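Local atomic coordinates of probable branched-chain amino acid ABC transporter, amino acid binding protein (Thermus thermophilus, PDB entry 3LKB), a protein that binds valine and probably delivers branched-chain amino acids to an ABC transporter for uptake into the cell. Residues Pro122-Tyr126 against Ser127-Val131. The protein carries 2 engineered substitutions. Residues are numbered along the deposited sequence; the frame is centred on the assembly and turned at random.
Sequences PTTSY and SEQVV. With VAL (valine), chain C.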
ATOM      1  N   PRO A 122     -18.903  -5.900  13.147  1.00 11.85           N
ATOM      2  CA  PRO A 122     -19.353  -6.978  12.278  1.00 11.29           C
ATOM      3  C   PRO A 122     -19.002  -8.329  12.864  1.00 10.90           C
ATOM      4  O   PRO A 122     -19.757  -9.259  12.667  1.00  9.16           O
ATOM      5  CB  PRO A 122     -18.566  -6.748  10.976  1.00 11.42           C
ATOM      6  CG  PRO A 122     -18.201  -5.373  10.979  1.00 11.78           C
ATOM      7  CD  PRO A 122     -17.937  -5.033  12.449  1.00 12.08           C
ATOM      8  N   THR A 123     -17.888  -8.427  13.605  1.00 11.27           N
ATOM      9  CA  THR A 123     -17.478  -9.730  14.179  1.00 11.95           C
ATOM     10  C   THR A 123     -16.989  -9.677  15.616  1.00 12.48           C
ATOM     11  O   THR A 123     -16.955  -8.631  16.238  1.00 13.76           O
ATOM     12  CB  THR A 123     -16.382 -10.453  13.339  1.00 11.93           C
ATOM     13  OG1 THR A 123     -15.087  -9.877  13.594  1.00 13.43           O
ATOM     14  CG2 THR A 123     -16.688 -10.452  11.846  1.00  9.77           C
ATOM     15  N   THR A 124     -16.556 -10.818  16.130  1.00 12.84           N
ATOM     16  CA  THR A 124     -15.973 -10.873  17.470  1.00 13.25           C
ATOM     17  C   THR A 124     -14.875  -9.838  17.715  1.00 13.22           C
ATOM     18  O   THR A 124     -14.249  -9.336  16.776  1.00 14.60           O
ATOM     19  CB  THR A 124     -15.388 -12.260  17.774  1.00 14.00           C
ATOM     20  OG1 THR A 124     -14.353 -12.578  16.809  1.00 14.33           O
ATOM     21  CG2 THR A 124     -16.517 -13.310  17.774  1.00 13.01           C
ATOM     22  N   SER A 125     -14.640  -9.523  18.985  1.00 12.69           N
ATOM     23  CA  SER A 125     -13.731  -8.448  19.346  1.00 11.64           C
ATOM     24  C   SER A 125     -12.316  -9.024  19.463  1.00 11.22           C
ATOM     25  O   SER A 125     -12.163 -10.257  19.544  1.00 10.38           O
ATOM     26  CB  SER A 125     -14.181  -7.826  20.663  1.00 11.84           C
ATOM     27  OG  SER A 125     -14.033  -8.735  21.750  1.00 11.92           O
ATOM     28  N   TYR A 126     -11.314  -8.142  19.483  1.00  9.77           N
ATOM     29  CA  TYR A 126      -9.927  -8.535  19.739  1.00 10.38           C
ATOM     30  C   TYR A 126      -9.822  -9.272  21.064  1.00  9.79           C
ATOM     31  O   TYR A 126      -9.134 -10.290  21.153  1.00  9.59           O
ATOM     32  CB  TYR A 126      -8.964  -7.314  19.790  1.00 10.23           C
ATOM     33  CG  TYR A 126      -8.943  -6.472  18.527  1.00 11.14           C
ATOM     34  CD1 TYR A 126      -8.825  -7.081  17.296  1.00 11.98           C
ATOM     35  CD2 TYR A 126      -9.047  -5.054  18.567  1.00 10.86           C
ATOM     36  CE1 TYR A 126      -8.792  -6.371  16.168  1.00 11.53           C
ATOM     37  CE2 TYR A 126      -9.030  -4.325  17.409  1.00  5.49           C
ATOM     38  CZ  TYR A 126      -8.902  -5.017  16.215  1.00  8.64           C
ATOM     39  OH  TYR A 126      -8.875  -4.435  15.005  1.00  7.68           O
ATOM     40  N   SER A 127     -10.479  -8.735  22.082  1.00  8.52           N
ATOM     41  CA  SER A 127     -10.538  -9.375  23.407  1.00  9.56           C
ATOM     42  C   SER A 127     -11.066 -10.819  23.443  1.00  9.89           C
ATOM     43  O   SER A 127     -10.406 -11.702  24.007  1.00 10.83           O
ATOM     44  CB  SER A 127     -11.359  -8.513  24.372  1.00  9.25           C
ATOM     45  OG  SER A 127     -10.668  -7.310  24.575  1.00  9.60           O
ATOM     46  N   GLU A 128     -12.229 -11.065  22.844  1.00  8.93           N
ATOM     47  CA  GLU A 128     -12.757 -12.433  22.800  1.00  9.45           C
ATOM     48  C   GLU A 128     -11.763 -13.368  22.101  1.00  8.72           C
ATOM     49  O   GLU A 128     -11.506 -14.469  22.574  1.00  9.73           O
ATOM     50  CB  GLU A 128     -14.128 -12.480  22.095  1.00  8.97           C
ATOM     51  CG  GLU A 128     -14.833 -13.822  22.195  1.00 14.30           C
ATOM     52  CD  GLU A 128     -16.354 -13.761  22.132  1.00 21.10           C
ATOM     53  OE1 GLU A 128     -16.973 -12.728  21.726  1.00 25.51           O
ATOM     54  OE2 GLU A 128     -16.955 -14.772  22.516  1.00 22.75           O
ATOM     55  N   GLN A 129     -11.246 -12.918  20.964  1.00  8.18           N
ATOM     56  CA  GLN A 129     -10.233 -13.618  20.171  1.00  7.20           C
ATOM     57  C   GLN A 129      -9.053 -13.983  21.043  1.00  6.55           C
ATOM     58  O   GLN A 129      -8.676 -15.140  21.114  1.00  6.77           O
ATOM     59  CB  GLN A 129      -9.785 -12.722  18.953  1.00  6.86           C
ATOM     60  CG  GLN A 129     -10.891 -12.587  17.915  1.00  5.98           C
ATOM     61  CD  GLN A 129     -10.654 -11.493  16.912  1.00 10.63           C
ATOM     62  OE1 GLN A 129      -9.535 -11.020  16.699  1.00 10.46           O
ATOM     63  NE2 GLN A 129     -11.718 -11.057  16.312  1.00 14.70           N
ATOM     64  N   VAL A 130      -8.470 -13.013  21.710  1.00  5.76           N
ATOM     65  CA  VAL A 130      -7.324 -13.236  22.530  1.00  6.29           C
ATOM     66  C   VAL A 130      -7.599 -14.168  23.726  1.00  7.17           C
ATOM     67  O   VAL A 130      -6.847 -15.054  23.955  1.00  6.91           O
ATOM     68  CB  VAL A 130      -6.608 -11.925  22.963  1.00  6.12           C
ATOM     69  CG1 VAL A 130      -5.743 -12.143  24.068  1.00  6.84           C
ATOM     70  CG2 VAL A 130      -5.870 -11.352  21.905  1.00  4.24           C
ATOM     71  N   VAL A 131      -8.703 -13.963  24.421  1.00  7.09           N
ATOM     72  CA  VAL A 131      -9.176 -14.851  25.449  1.00  7.26           C
ATOM     73  C   VAL A 131      -9.484 -16.264  24.913  1.00  8.31           C
ATOM     74  O   VAL A 131      -9.227 -17.218  25.555  1.00  8.39           O
ATOM     75  CB  VAL A 131     -10.398 -14.245  26.212  1.00 20.00           C
ATOM     76  CG1 VAL A 131     -10.967 -15.156  27.160  1.00 20.00           C
ATOM     77  CG2 VAL A 131     -10.072 -12.990  26.827  1.00 20.00           C
TER
HETATM   78  N   VAL C 393      -5.739  -2.397  12.273  1.00 17.73           N
HETATM   79  CA  VAL C 393      -7.077  -2.325  12.978  1.00 16.42           C
HETATM   80  C   VAL C 393      -8.167  -1.714  12.169  1.00 18.37           C
HETATM   81  O   VAL C 393      -8.839  -2.508  11.548  1.00 21.88           O
HETATM   82  CB  VAL C 393      -7.047  -1.527  14.261  1.00 15.87           C
HETATM   83  CG1 VAL C 393      -6.796  -0.117  14.031  1.00 11.82           C
HETATM   84  CG2 VAL C 393      -8.292  -1.668  14.883  1.00 12.79           C
HETATM   85  O   HOH W   1     -16.402 -10.105  21.151  1.00 10.87           O
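Ser125 caps helix 126-140: its OG takes the backbone N-H of Glu128 at 3.1 Å, nearly straight at 172°. The hydroxyl can do so because it sits between its own backbone N and carbonyl carbon (chi1 67°), turned to the first turn of the helix. The tight part lies along Gln129, whose N donates to Ser125 O while its CG presses on the same oxygen at 3.1 Å. Its extended side chain runs back over the turn, and NE2 gives an in-plane hydrogen bond to Thr124 OG1 (3.1 Å), a hydroxyl also bonded to Ser254; OE1 accepts from His231 N. Without the amide, as with an alanine here, His231 N would probably lose this acceptor and Thr124 OG1 its amide donor. Packing is looser on the Glu128 side, where OE1 stays 4.0 Å from Thr124 CG2 and a water bridges that oxygen to Ser125 N; OE2 accepts from Ser375 N and forms a salt bridge with Arg379. The Tyr126 ring, nearly perpendicular to the Gln129 amide (88°), reaches the valine pocket. Direct hydrogen bonds between uncharged groups thus tie this segment, probably an inter-lobe crossover as in type I periplasmic binding proteins, to its helix start, and Gln129 links the turn to the His231 backbone.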